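Local coordinates for phosphoribosylaminoimidazole carboxylase, ATPase subunit (PDB 3AW8), which probably catalyses the ATP-dependent carboxylation of 5-aminoimidazole ribonucleotide with bicarbonate to N5-carboxyaminoimidazole ribonucleotide in purine biosynthesis, at residues A[181-186]-A[193-198]; A[240-245]-A[261-266]; A[24-29]-A[41-46]; A[33-38]-A[326-331]; A[317-322]-A[341-346]. All blocks are in the same frame, centred on the assembly; numbering follows the deposited sequence.

Contact 1 of 5, residues A[181-186]-A[193-198]; sequences VSLLAV and VAFYPL
Leu183 carries its CG anti to the backbone N (chi1 179°), while Phe195 on the other strand holds CG anti to the carbonyl carbon (chi1 -53°); from there Leu183 CD2 meets Phe195 CD1 at 4.0 Å, the methyl arriving at the ring's edge, near its plane. The two belong to the antiparallel hairpin formed by strands 179-187 and 193-204 in the ATP-grasp domain. Ala185 adds its CB to the same patch, 3.7 Å from Phe195 CD1, and the other branch of Leu183, CD1, lies 3.7 Å from Leu198 CD2. Helix 220-237 packs on this face through Ala226, Ala230 and Met234.

Leu184, Val186, Ala194 and Tyr196 occupy the other face. Val186 CG1 touches Ala194 CB at 3.6 Å, and Leu184 CB sits 3.8 Å from Tyr196 CD2. Helix 278-287 and Ala244 of the neighbouring strand pack against this side, and Tyr196 OH is held by Thr276 O.

Between the faces the backbones are joined at Val186 and Ala194, a hydrogen-bonded pair in which each N-H reaches the other's carbonyl; Ala185 and Phe195 form the non-hydrogen-bonded pair beside it. One further backbone bond ties the segments: Tyr196 N gives its hydrogen to Leu184 O over 3.1 Å, and the same oxygen also lies in plane at the edge of the Tyr196 ring, 3.4 Å from CD2.

Contact 2 of 5, residues A[240-245]-A[261-266]; sequences VGVLAL and PRVHNS
Ala244 and His264 meet through their beta carbons, CB to CB at 3.4 Å, and the imidazole turns in beside the alanine methyl, His264 CG being 3.7 Å from Ala244 CB. With CG anti to the backbone N (chi1 -165°), the ring begins close to the strand instead of swinging off it. One step back, Val242 CG1 lies 4.1 Å from Val263 CA and near the carbonyl of Arg262. Val242 O and Arg262 N are close, but their angle is too poor for a hydrogen bond, so packing does the work between the two segments.

The second shell fixes the histidine. Ser266 OG is 3.0 Å from His264 ND1, a hydrogen bond in which either may donate, and Ser266 N donates to the same ND1 from well out of the ring plane. Ser266 OG also bonds to Ser182 OG on strand 179-187, while Leu184 packs against the His264 CB. An alanine in place of His264 would keep the CB contact but would probably leave Ser266 N and OG without their ring partner and thin the packing on Ala244 CB. Earlier in the loop, Arg262 NH1 bonds to Val263 O at 2.8 Å, and NH2 forms a salt bridge with Glu68.

The whole is a loop leaving strand 253-260 and folding back over its neighbour, strand 241-250, in the ATP-grasp domain; the His264 side chain lies about 8 Å from the bound AMP.

Contact 3 of 5, residues A[24-29]-A[41-46]; sequences SFRFLD and ELVVGE
Arg26 and Glu41 lie side by side, pointing the same way, and form the charged part of the contact. The bent Arg26 chain (chi3 -66°) sets NE 3.3 Å from Glu41 OE2, a weak but nearly straight hydrogen bond within a salt bridge. OE2 sits at the guanidinium edge, with the carboxylate plane turned 74° from it. Arg26 NH2 has a second acidic mate in Glu58, and NH1 bonds to Phe56 O. An alanine at Arg26 would probably leave both acids without their counter-charge and Phe56 O without its donor.

The backbone supplies the regular grip: Phe27 N to Glu41 O, Val43 N to Phe27 O at 2.7 Å, Asp29 N to Val43 O at 3.1 Å and Gly45 N to Asp29 O at 3.0 Å. This is parallel pairing in the four-stranded sheet of the preATP-grasp domain, a Rossmann-like fold, with 41-44 as an outermost strand within the chain.

Apolar contacts fall on both faces. Leu42 CD2 reaches Phe27 CB and Asp29 CB, each at 4.0 Å, while Val43 CG2 lies against Arg26 CD at the same distance. On the Val43 face Leu28 is covered by Leu53 and Phe56 of helix 50-57, and at the strand end Asp29 OD1 bonds to Ser31 N and OD2 to Gly7 N.

Contact 4 of 5, residues A[33-38]-A[326-331]; sequences EACAGQ and YGKAVR
The Gln38 amide and the Gly327 peptide meet as two flat groups. Gly327 O lies almost in the plane of the Gln38 amide and accepts from NE2 at 3.1 Å with a nearly straight N-H line (167°). On the acceptor side the geometry differs: NE2 stands above the plane of the Gly327 carbonyl, 49° out of it. Gln38 OE1 comes 3.6 Å from Gly327 CA and has its own donor elsewhere, Arg12 NH1, which also bonds to Cys35 O.

Beside this amide, Cys35 turns toward the other loop. Its CB lies 3.6 Å from Lys328 CG, its SG is 3.7 Å from that same CG and 3.8 Å from Lys328 CD, and SG also touches Tyr326 CB at 4.3 Å. The lysine chain is bent at chi3 (69°), which turns CE away from the straight course of the chain; beyond it NZ is held by Gln9 OE1 and Lys335 O. Tyr326 packs on Gln9 and Met13 of helix 9-18, and its hydroxyl bonds to His338.

The contact joins the loop between strands 25-29 and 41-44 of the preATP-grasp domain to the loop between strands 321-325 and 335-343 of the C-terminal domain. With one direct hydrogen bond and a small thiol-methylene patch, the two loops are tied lightly; Arg12 braces the 33-38 loop, while Gln9 of helix 9-18 adds a polar link to 326-331 through Lys328 NZ.

Contact 5 of 5, residues A[317-322]-A[341-346]; sequences KVEGAH and LRRDGL
Gly320 O takes the backbone N-H of Arg342 at 2.8 Å, the one hydrogen bond between 317-322 and 341-346, and Leu341 CA-H adds a contact to the same oxygen at 3.1 Å. Ala321 and Leu341 follow as a non-hydrogen-bonded pair of the antiparallel hairpin. Before them, Val318 to Ala321 make a type II turn, closed by a weak bond from Ala321 N to Val318 O.

Charges meet less closely. Glu319 OE2 lies over one face of the Arg343 guanidinium, 3.8 Å from NH2, with no N-H directed at it, so this long salt bridge rests on charge alone. The two side chains cross at about a right angle. Arg343 bends at chi2 (-46°) and chi3, and its NH1 end comes in beside the Gly320 backbone, whose CA lies at the guanidinium edge.

Arg342 is satisfied on several sides: NH1 by Arg297 O and, weakly, by Asp344 OD1, and NH2 by a salt bridge to Glu275 of the second subunit. His322 NE2 bonds to the carbonyl of that same Glu275, which makes this end of the hairpin part of the dimer interface; His322 ND1 has a weak bond to Thr340 O.

Leu341 CD1 lies on the apolar side, against the Gly320 carbonyl and 4.3 Å from both Val318 CG1 and Ala321 CB. Helix 346-357 packs there, Leu356 on Val318 and Leu349 on Arg343, while strand 335-343 runs between strands 321-325 and 299-306.

From the N terminus, contact 3 closes first, pairing two strands of the preATP-grasp domain around a loop that holds residues 33-38. That loop opens contact 4, which therefore crosses contact 3 and touches it, Gly37 against Leu42. Contact 4 closes only at 326-331, joining the preATP-grasp domain to the C-terminal domain, so contacts 1 and 2 nest inside its span, one after the other. They lie in the ATP-grasp domain, where Leu183 and Ala185 are joined by backbone hydrogen bonds to Leu245 and Leu243. Contact 5 opens before contact 4 closes and ends after it, so these two cross as well; it belongs to the large antiparallel sheet that contacts 1 and 2 also reach.

Contact 1 of 5, residues A[181-186]-A[193-198]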
# COMPACT_ATOMS: atom_id res chain seq x y z
N VAL A 181 -17.41 -2.79 -20.04
CA VAL A 181 -16.29 -1.98 -19.61
C VAL A 181 -16.77 -1.01 -18.55
O VAL A 181 -17.98 -0.82 -18.37
CB VAL A 181 -15.64 -1.19 -20.80
CG1 VAL A 181 -15.11 -2.17 -21.83
CG2 VAL A 181 -16.65 -0.23 -21.42
N SER A 182 -15.85 -0.41 -17.82
CA SER A 182 -16.22 0.55 -16.79
C SER A 182 -15.19 1.64 -16.73
O SER A 182 -14.03 1.43 -17.08
CB SER A 182 -16.33 -0.13 -15.42
OG SER A 182 -15.05 -0.47 -14.92
N LEU A 183 -15.61 2.82 -16.30
CA LEU A 183 -14.70 3.95 -16.19
C LEU A 183 -14.76 4.51 -14.79
O LEU A 183 -15.81 4.98 -14.34
CB LEU A 183 -15.09 5.04 -17.20
CG LEU A 183 -14.20 6.29 -17.14
CD1 LEU A 183 -13.49 6.46 -18.46
CD2 LEU A 183 -15.04 7.51 -16.82
N LEU A 184 -13.65 4.44 -14.07
CA LEU A 184 -13.60 4.99 -12.73
C LEU A 184 -13.22 6.46 -12.90
O LEU A 184 -12.23 6.78 -13.55
CB LEU A 184 -12.56 4.27 -11.86
CG LEU A 184 -12.79 2.80 -11.50
CD1 LEU A 184 -14.23 2.62 -11.07
CD2 LEU A 184 -12.49 1.90 -12.68
N ALA A 185 -14.02 7.35 -12.33
CA ALA A 185 -13.75 8.78 -12.42
C ALA A 185 -13.75 9.37 -11.03
O ALA A 185 -14.32 8.81 -10.10
CB ALA A 185 -14.81 9.47 -13.29
N VAL A 186 -13.10 10.52 -10.88
CA VAL A 186 -13.03 11.15 -9.58
C VAL A 186 -13.10 12.67 -9.68
O VAL A 186 -12.54 13.28 -10.59
CB VAL A 186 -11.76 10.71 -8.83
CG1 VAL A 186 -10.59 10.63 -9.79
CG2 VAL A 186 -11.44 11.68 -7.70
N VAL A 193 -10.97 17.27 -11.47
CA VAL A 193 -11.42 15.94 -11.86
C VAL A 193 -10.26 15.12 -12.42
O VAL A 193 -9.17 15.66 -12.67
CB VAL A 193 -12.55 15.99 -12.92
CG1 VAL A 193 -13.72 16.81 -12.39
CG2 VAL A 193 -12.02 16.57 -14.22
N ALA A 194 -10.50 13.83 -12.62
CA ALA A 194 -9.50 12.92 -13.14
C ALA A 194 -10.19 11.66 -13.63
O ALA A 194 -11.28 11.33 -13.15
CB ALA A 194 -8.50 12.57 -12.05
N PHE A 195 -9.58 10.95 -14.57
CA PHE A 195 -10.18 9.74 -15.12
C PHE A 195 -9.16 8.62 -15.29
O PHE A 195 -8.01 8.87 -15.68
CB PHE A 195 -10.82 10.05 -16.48
CG PHE A 195 -11.78 11.22 -16.43
CD1 PHE A 195 -13.14 11.01 -16.25
CD2 PHE A 195 -11.30 12.52 -16.49
CE1 PHE A 195 -14.01 12.10 -16.12
CE2 PHE A 195 -12.16 13.61 -16.36
CZ PHE A 195 -13.52 13.40 -16.17
N TYR A 196 -9.57 7.39 -14.99
CA TYR A 196 -8.70 6.22 -15.12
C TYR A 196 -8.92 5.62 -16.49
O TYR A 196 -9.94 5.86 -17.12
CB TYR A 196 -9.04 5.16 -14.06
CG TYR A 196 -8.55 5.47 -12.68
CD1 TYR A 196 -7.26 5.11 -12.28
CD2 TYR A 196 -9.34 6.20 -11.79
CE1 TYR A 196 -6.77 5.47 -11.01
CE2 TYR A 196 -8.86 6.57 -10.53
CZ TYR A 196 -7.58 6.21 -10.16
OH TYR A 196 -7.09 6.65 -8.95
N PRO A 197 -7.97 4.82 -16.97
CA PRO A 197 -8.17 4.21 -18.28
C PRO A 197 -9.44 3.37 -18.20
O PRO A 197 -9.83 2.94 -17.12
CB PRO A 197 -6.93 3.34 -18.45
CG PRO A 197 -5.89 4.09 -17.69
CD PRO A 197 -6.62 4.51 -16.45
N LEU A 198 -10.11 3.15 -19.33
CA LEU A 198 -11.30 2.32 -19.32
C LEU A 198 -10.81 0.97 -18.87
O LEU A 198 -9.61 0.69 -18.95
CB LEU A 198 -11.91 2.21 -20.73
CG LEU A 198 -12.85 3.33 -21.20
CD1 LEU A 198 -13.21 3.09 -22.66
CD2 LEU A 198 -14.11 3.35 -20.35

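Contact 2 of 5, residues A[240-245]-A[261-266]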
# COMPACT_ATOMS: atom_id res chain seq x y z
N VAL A 240 -18.38 14.28 -5.35
CA VAL A 240 -17.10 14.45 -4.69
C VAL A 240 -16.64 13.06 -4.30
O VAL A 240 -17.33 12.35 -3.56
CB VAL A 240 -17.19 15.32 -3.43
CG1 VAL A 240 -15.81 15.50 -2.83
CG2 VAL A 240 -17.82 16.66 -3.78
N GLY A 241 -15.50 12.67 -4.83
CA GLY A 241 -14.97 11.35 -4.55
C GLY A 241 -14.84 10.55 -5.82
O GLY A 241 -14.73 11.11 -6.92
N VAL A 242 -14.86 9.23 -5.69
CA VAL A 242 -14.74 8.37 -6.84
C VAL A 242 -16.10 7.83 -7.27
O VAL A 242 -16.91 7.40 -6.45
CB VAL A 242 -13.77 7.21 -6.57
CG1 VAL A 242 -13.89 6.13 -7.65
CG2 VAL A 242 -12.36 7.76 -6.51
N LEU A 243 -16.34 7.89 -8.57
CA LEU A 243 -17.59 7.45 -9.17
C LEU A 243 -17.26 6.35 -10.18
O LEU A 243 -16.31 6.48 -10.96
CB LEU A 243 -18.25 8.66 -9.83
CG LEU A 243 -19.63 8.63 -10.49
CD1 LEU A 243 -19.47 8.36 -11.96
CD2 LEU A 243 -20.52 7.61 -9.81
N ALA A 244 -18.00 5.25 -10.15
CA ALA A 244 -17.77 4.14 -11.07
C ALA A 244 -18.93 3.97 -12.03
O ALA A 244 -20.07 3.71 -11.63
CB ALA A 244 -17.54 2.85 -10.29
N LEU A 245 -18.64 4.13 -13.32
CA LEU A 245 -19.63 4.01 -14.37
C LEU A 245 -19.37 2.76 -15.21
O LEU A 245 -18.28 2.58 -15.76
CB LEU A 245 -19.59 5.25 -15.26
CG LEU A 245 -20.68 6.31 -15.11
CD1 LEU A 245 -21.16 6.38 -13.67
CD2 LEU A 245 -20.14 7.66 -15.59
N PRO A 261 -21.76 4.92 -6.48
CA PRO A 261 -21.17 6.12 -5.88
C PRO A 261 -20.04 5.77 -4.92
O PRO A 261 -20.11 6.09 -3.73
CB PRO A 261 -22.36 6.75 -5.16
CG PRO A 261 -23.09 5.55 -4.66
CD PRO A 261 -23.05 4.59 -5.85
N ARG A 262 -18.98 5.15 -5.45
CA ARG A 262 -17.87 4.74 -4.60
C ARG A 262 -16.77 4.00 -5.36
O ARG A 262 -16.90 3.71 -6.56
CB ARG A 262 -18.40 3.78 -3.54
CG ARG A 262 -19.15 2.61 -4.17
CD ARG A 262 -19.51 1.53 -3.17
NE ARG A 262 -20.28 0.45 -3.78
CZ ARG A 262 -19.81 -0.42 -4.68
NH1 ARG A 262 -18.56 -0.35 -5.11
NH2 ARG A 262 -20.61 -1.37 -5.14
N VAL A 263 -15.69 3.70 -4.65
CA VAL A 263 -14.61 2.95 -5.23
C VAL A 263 -15.30 1.67 -5.68
O VAL A 263 -16.28 1.24 -5.08
CB VAL A 263 -13.53 2.65 -4.20
CG1 VAL A 263 -12.71 3.90 -3.97
CG2 VAL A 263 -14.16 2.14 -2.90
N HIS A 264 -14.78 1.07 -6.74
CA HIS A 264 -15.41 -0.10 -7.32
C HIS A 264 -14.45 -1.27 -7.50
O HIS A 264 -13.24 -1.07 -7.63
CB HIS A 264 -16.01 0.31 -8.67
CG HIS A 264 -16.99 -0.66 -9.23
ND1 HIS A 264 -16.66 -1.57 -10.21
CD2 HIS A 264 -18.31 -0.85 -8.97
CE1 HIS A 264 -17.73 -2.28 -10.53
NE2 HIS A 264 -18.74 -1.87 -9.79
N ASN A 265 -15.02 -2.47 -7.50
CA ASN A 265 -14.28 -3.72 -7.65
C ASN A 265 -13.45 -3.75 -8.92
O ASN A 265 -12.33 -4.26 -8.94
CB ASN A 265 -15.27 -4.88 -7.65
CG ASN A 265 -14.60 -6.23 -7.42
OD1 ASN A 265 -15.29 -7.22 -7.17
ND2 ASN A 265 -13.27 -6.29 -7.51
N SER A 266 -13.99 -3.18 -10.00
CA SER A 266 -13.29 -3.15 -11.27
C SER A 266 -12.10 -2.20 -11.25
O SER A 266 -11.48 -1.96 -12.28
CB SER A 266 -14.25 -2.72 -12.38
OG SER A 266 -14.54 -1.34 -12.28

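Contact 3 of 5, residues A[24-29]-A[41-46]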
# COMPACT_ATOMS: atom_id res chain seq x y z
N SER A 24 -7.09 8.95 9.92
CA SER A 24 -7.69 8.05 10.91
C SER A 24 -9.04 7.62 10.40
O SER A 24 -9.68 8.32 9.61
CB SER A 24 -7.86 8.75 12.25
OG SER A 24 -6.60 9.14 12.74
N PHE A 25 -9.50 6.46 10.85
CA PHE A 25 -10.77 5.95 10.36
C PHE A 25 -11.63 5.35 11.44
O PHE A 25 -11.12 4.91 12.47
CB PHE A 25 -10.51 4.90 9.28
CG PHE A 25 -9.77 5.43 8.09
CD1 PHE A 25 -10.46 5.95 7.01
CD2 PHE A 25 -8.38 5.49 8.10
CE1 PHE A 25 -9.77 6.53 5.94
CE2 PHE A 25 -7.68 6.07 7.04
CZ PHE A 25 -8.38 6.59 5.95
N ARG A 26 -12.93 5.34 11.18
CA ARG A 26 -13.91 4.72 12.06
C ARG A 26 -14.97 4.14 11.13
O ARG A 26 -15.48 4.83 10.25
CB ARG A 26 -14.55 5.74 13.00
CG ARG A 26 -15.59 5.11 13.92
CD ARG A 26 -16.22 6.15 14.82
NE ARG A 26 -15.27 6.71 15.76
CZ ARG A 26 -15.41 7.90 16.34
NH1 ARG A 26 -16.47 8.65 16.07
NH2 ARG A 26 -14.50 8.35 17.19
N PHE A 27 -15.28 2.87 11.31
CA PHE A 27 -16.28 2.24 10.46
C PHE A 27 -17.55 1.94 11.24
O PHE A 27 -17.53 1.86 12.47
CB PHE A 27 -15.75 0.92 9.86
CG PHE A 27 -14.46 1.06 9.12
CD1 PHE A 27 -13.25 0.94 9.78
CD2 PHE A 27 -14.46 1.40 7.77
CE1 PHE A 27 -12.04 1.15 9.11
CE2 PHE A 27 -13.26 1.61 7.09
CZ PHE A 27 -12.05 1.49 7.76
N LEU A 28 -18.65 1.79 10.51
CA LEU A 28 -19.93 1.44 11.11
C LEU A 28 -20.39 0.25 10.27
O LEU A 28 -20.34 0.30 9.05
CB LEU A 28 -20.96 2.58 10.99
CG LEU A 28 -22.13 2.55 11.99
CD1 LEU A 28 -23.27 3.43 11.47
CD2 LEU A 28 -22.65 1.14 12.19
N ASP A 29 -20.80 -0.82 10.94
CA ASP A 29 -21.27 -2.00 10.24
C ASP A 29 -22.01 -2.85 11.26
O ASP A 29 -21.61 -2.92 12.42
CB ASP A 29 -20.10 -2.80 9.64
CG ASP A 29 -20.57 -3.80 8.59
OD1 ASP A 29 -21.16 -4.85 8.96
OD2 ASP A 29 -20.36 -3.54 7.38
N GLU A 41 -11.04 1.46 13.73
CA GLU A 41 -12.06 1.46 14.78
C GLU A 41 -13.39 1.10 14.13
O GLU A 41 -13.85 1.77 13.20
CB GLU A 41 -12.14 2.85 15.44
CG GLU A 41 -13.09 2.94 16.63
CD GLU A 41 -13.20 4.36 17.21
OE1 GLU A 41 -14.04 4.57 18.12
OE2 GLU A 41 -12.45 5.28 16.77
N LEU A 42 -14.01 0.03 14.61
CA LEU A 42 -15.26 -0.43 14.06
C LEU A 42 -16.38 -0.35 15.09
O LEU A 42 -16.26 -0.90 16.19
CB LEU A 42 -15.10 -1.87 13.56
CG LEU A 42 -16.25 -2.70 12.95
CD1 LEU A 42 -16.79 -3.63 14.01
CD2 LEU A 42 -17.34 -1.81 12.36
N VAL A 43 -17.45 0.35 14.73
CA VAL A 43 -18.59 0.48 15.61
C VAL A 43 -19.63 -0.48 15.07
O VAL A 43 -20.06 -0.36 13.92
CB VAL A 43 -19.15 1.93 15.58
CG1 VAL A 43 -20.47 2.00 16.35
CG2 VAL A 43 -18.14 2.88 16.16
N VAL A 44 -20.03 -1.45 15.89
CA VAL A 44 -21.03 -2.42 15.46
C VAL A 44 -22.43 -1.85 15.71
O VAL A 44 -22.73 -1.41 16.82
CB VAL A 44 -20.89 -3.77 16.22
CG1 VAL A 44 -21.88 -4.78 15.66
CG2 VAL A 44 -19.47 -4.30 16.09
N GLY A 45 -23.27 -1.85 14.68
CA GLY A 45 -24.61 -1.34 14.82
C GLY A 45 -25.34 -1.27 13.50
O GLY A 45 -24.71 -1.15 12.45
N GLU A 46 -26.67 -1.33 13.54
CA GLU A 46 -27.48 -1.24 12.32
C GLU A 46 -27.42 0.20 11.82
O GLU A 46 -27.30 1.12 12.62
CB GLU A 46 -28.93 -1.63 12.61
CG GLU A 46 -29.12 -3.01 13.22
CD GLU A 46 -28.81 -4.13 12.24
OE1 GLU A 46 -28.83 -5.31 12.66
OE2 GLU A 46 -28.55 -3.84 11.05

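Contact 4 of 5, residues A[33-38]-A[326-331]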
# COMPACT_ATOMS: atom_id res chain seq x y z
N GLU A 33 -17.85 -8.91 12.68
CA GLU A 33 -16.76 -9.50 11.89
C GLU A 33 -16.33 -8.69 10.67
O GLU A 33 -15.50 -9.16 9.89
CB GLU A 33 -17.16 -10.90 11.43
CG GLU A 33 -16.67 -12.05 12.30
CD GLU A 33 -17.08 -11.92 13.76
OE1 GLU A 33 -16.38 -11.20 14.52
OE2 GLU A 33 -18.10 -12.53 14.15
N ALA A 34 -16.88 -7.49 10.47
CA ALA A 34 -16.51 -6.67 9.31
C ALA A 34 -14.99 -6.65 9.19
O ALA A 34 -14.29 -6.29 10.14
CB ALA A 34 -17.06 -5.25 9.45
N CYS A 35 -14.48 -7.03 8.02
CA CYS A 35 -13.04 -7.08 7.82
C CYS A 35 -12.34 -5.73 7.98
O CYS A 35 -11.13 -5.69 8.19
CB CYS A 35 -12.70 -7.72 6.47
SG CYS A 35 -13.20 -6.81 4.99
N ALA A 36 -13.09 -4.63 7.90
CA ALA A 36 -12.45 -3.33 8.07
C ALA A 36 -12.05 -3.19 9.54
O ALA A 36 -11.08 -2.50 9.87
CB ALA A 36 -13.38 -2.21 7.66
N GLY A 37 -12.79 -3.86 10.41
CA GLY A 37 -12.49 -3.79 11.83
C GLY A 37 -11.09 -4.26 12.17
O GLY A 37 -10.51 -3.85 13.17
N GLN A 38 -10.54 -5.12 11.33
CA GLN A 38 -9.19 -5.63 11.56
C GLN A 38 -8.19 -4.56 11.21
O GLN A 38 -6.99 -4.75 11.35
CB GLN A 38 -8.94 -6.86 10.67
CG GLN A 38 -9.84 -8.05 10.94
CD GLN A 38 -9.93 -9.00 9.75
OE1 GLN A 38 -8.99 -9.11 8.97
NE2 GLN A 38 -11.06 -9.68 9.62
N TYR A 326 -8.78 -10.33 1.98
CA TYR A 326 -9.56 -9.39 2.78
C TYR A 326 -9.73 -9.70 4.26
O TYR A 326 -10.19 -8.84 5.02
CB TYR A 326 -10.93 -9.17 2.15
CG TYR A 326 -10.86 -8.77 0.69
CD1 TYR A 326 -9.77 -8.03 0.21
CD2 TYR A 326 -11.87 -9.10 -0.20
CE1 TYR A 326 -9.70 -7.64 -1.12
CE2 TYR A 326 -11.81 -8.72 -1.53
CZ TYR A 326 -10.73 -7.99 -1.98
OH TYR A 326 -10.68 -7.59 -3.29
N GLY A 327 -9.37 -10.91 4.68
CA GLY A 327 -9.51 -11.27 6.08
C GLY A 327 -10.91 -11.75 6.43
O GLY A 327 -11.22 -11.96 7.60
N LYS A 328 -11.76 -11.91 5.43
CA LYS A 328 -13.13 -12.38 5.64
C LYS A 328 -13.14 -13.90 5.65
O LYS A 328 -12.26 -14.53 5.06
CB LYS A 328 -14.03 -11.85 4.51
CG LYS A 328 -14.01 -10.32 4.39
CD LYS A 328 -14.57 -9.79 3.06
CE LYS A 328 -16.07 -10.00 2.93
NZ LYS A 328 -16.60 -9.51 1.62
N ALA A 329 -14.11 -14.49 6.33
CA ALA A 329 -14.23 -15.95 6.39
C ALA A 329 -14.74 -16.43 5.05
O ALA A 329 -15.69 -15.86 4.51
CB ALA A 329 -15.18 -16.35 7.49
N VAL A 330 -14.12 -17.47 4.52
CA VAL A 330 -14.53 -18.00 3.22
C VAL A 330 -15.91 -18.65 3.28
O VAL A 330 -16.23 -19.38 4.22
CB VAL A 330 -13.52 -19.05 2.71
CG1 VAL A 330 -13.98 -19.60 1.37
CG2 VAL A 330 -12.14 -18.42 2.57
N ARG A 331 -16.72 -18.37 2.27
CA ARG A 331 -18.06 -18.91 2.14
C ARG A 331 -18.45 -18.81 0.68
O ARG A 331 -17.94 -17.96 -0.05
CB ARG A 331 -19.06 -18.13 3.01
CG ARG A 331 -18.73 -18.16 4.49
CD ARG A 331 -19.87 -17.68 5.37
NE ARG A 331 -19.49 -17.65 6.79
CZ ARG A 331 -18.98 -18.69 7.46
NH1 ARG A 331 -18.79 -19.85 6.84
NH2 ARG A 331 -18.66 -18.57 8.74

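Contact 5 of 5, residues A[317-322]-A[341-346]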
# COMPACT_ATOMS: atom_id res chain seq x y z
N LYS A 317 4.35 -17.30 -6.15
CA LYS A 317 5.44 -17.78 -7.00
C LYS A 317 5.40 -17.07 -8.35
O LYS A 317 6.39 -17.05 -9.07
CB LYS A 317 5.34 -19.29 -7.24
CG LYS A 317 5.70 -20.14 -6.04
CD LYS A 317 5.60 -21.63 -6.35
CE LYS A 317 5.61 -22.49 -5.08
NZ LYS A 317 6.82 -22.27 -4.23
N VAL A 318 4.24 -16.50 -8.68
CA VAL A 318 4.07 -15.77 -9.93
C VAL A 318 4.54 -14.34 -9.70
O VAL A 318 4.07 -13.68 -8.77
CB VAL A 318 2.59 -15.72 -10.36
CG1 VAL A 318 2.47 -15.08 -11.72
CG2 VAL A 318 2.00 -17.12 -10.37
N GLU A 319 5.46 -13.85 -10.51
CA GLU A 319 5.94 -12.50 -10.31
C GLU A 319 4.99 -11.52 -10.95
O GLU A 319 4.33 -11.84 -11.95
CB GLU A 319 7.36 -12.31 -10.86
CG GLU A 319 7.58 -12.78 -12.29
CD GLU A 319 8.98 -12.47 -12.78
OE1 GLU A 319 9.95 -12.81 -12.05
OE2 GLU A 319 9.12 -11.89 -13.88
N GLY A 320 4.93 -10.32 -10.37
CA GLY A 320 4.03 -9.31 -10.88
C GLY A 320 2.66 -9.56 -10.29
O GLY A 320 1.71 -8.81 -10.53
N ALA A 321 2.56 -10.64 -9.52
CA ALA A 321 1.31 -11.01 -8.89
C ALA A 321 1.23 -10.38 -7.50
O ALA A 321 2.14 -10.57 -6.68
CB ALA A 321 1.21 -12.54 -8.78
N HIS A 322 0.18 -9.62 -7.24
CA HIS A 322 -0.00 -8.99 -5.93
C HIS A 322 -1.26 -9.52 -5.26
O HIS A 322 -2.38 -9.24 -5.69
CB HIS A 322 -0.08 -7.47 -6.06
CG HIS A 322 1.16 -6.85 -6.63
ND1 HIS A 322 1.35 -6.68 -7.99
CD2 HIS A 322 2.28 -6.38 -6.03
CE1 HIS A 322 2.53 -6.12 -8.20
NE2 HIS A 322 3.11 -5.93 -7.03
N LEU A 341 -2.25 -8.69 -11.19
CA LEU A 341 -1.06 -9.04 -11.94
C LEU A 341 -0.68 -7.83 -12.76
O LEU A 341 -1.45 -7.40 -13.62
CB LEU A 341 -1.36 -10.23 -12.85
CG LEU A 341 -0.25 -10.78 -13.75
CD1 LEU A 341 0.95 -11.24 -12.92
CD2 LEU A 341 -0.81 -11.94 -14.56
N ARG A 342 0.48 -7.27 -12.48
CA ARG A 342 0.93 -6.10 -13.21
C ARG A 342 2.24 -6.38 -13.94
O ARG A 342 3.30 -6.49 -13.31
CB ARG A 342 1.13 -4.93 -12.25
CG ARG A 342 1.24 -3.58 -12.93
CD ARG A 342 1.98 -2.61 -12.04
NE ARG A 342 3.37 -3.03 -11.88
CZ ARG A 342 4.26 -3.05 -12.86
NH1 ARG A 342 3.91 -2.68 -14.09
NH2 ARG A 342 5.51 -3.45 -12.63
N ARG A 343 2.16 -6.53 -15.25
CA ARG A 343 3.34 -6.78 -16.07
C ARG A 343 3.52 -5.57 -16.98
O ARG A 343 2.68 -4.67 -16.98
CB ARG A 343 3.16 -8.05 -16.92
CG ARG A 343 2.88 -9.32 -16.12
CD ARG A 343 3.81 -9.46 -14.93
NE ARG A 343 5.19 -9.18 -15.30
CZ ARG A 343 6.17 -8.94 -14.43
NH1 ARG A 343 5.93 -8.94 -13.12
NH2 ARG A 343 7.39 -8.68 -14.87
N ASP A 344 4.60 -5.52 -17.75
CA ASP A 344 4.82 -4.38 -18.63
C ASP A 344 4.69 -4.70 -20.12
O ASP A 344 5.09 -3.91 -20.97
CB ASP A 344 6.18 -3.74 -18.36
CG ASP A 344 6.30 -3.24 -16.93
OD1 ASP A 344 6.44 -4.09 -16.02
OD2 ASP A 344 6.25 -2.01 -16.71
N GLY A 345 4.13 -5.87 -20.42
CA GLY A 345 3.95 -6.29 -21.79
C GLY A 345 2.79 -7.26 -21.86
O GLY A 345 2.72 -8.20 -21.06
N LEU A 346 1.88 -7.06 -22.81
CA LEU A 346 0.71 -7.92 -22.95
C LEU A 346 1.05 -9.40 -22.96
O LEU A 346 0.30 -10.23 -22.43
CB LEU A 346 -0.08 -7.55 -24.20
CG LEU A 346 -1.51 -8.12 -24.28
CD1 LEU A 346 -2.34 -7.29 -25.25
CD2 LEU A 346 -1.47 -9.59 -24.68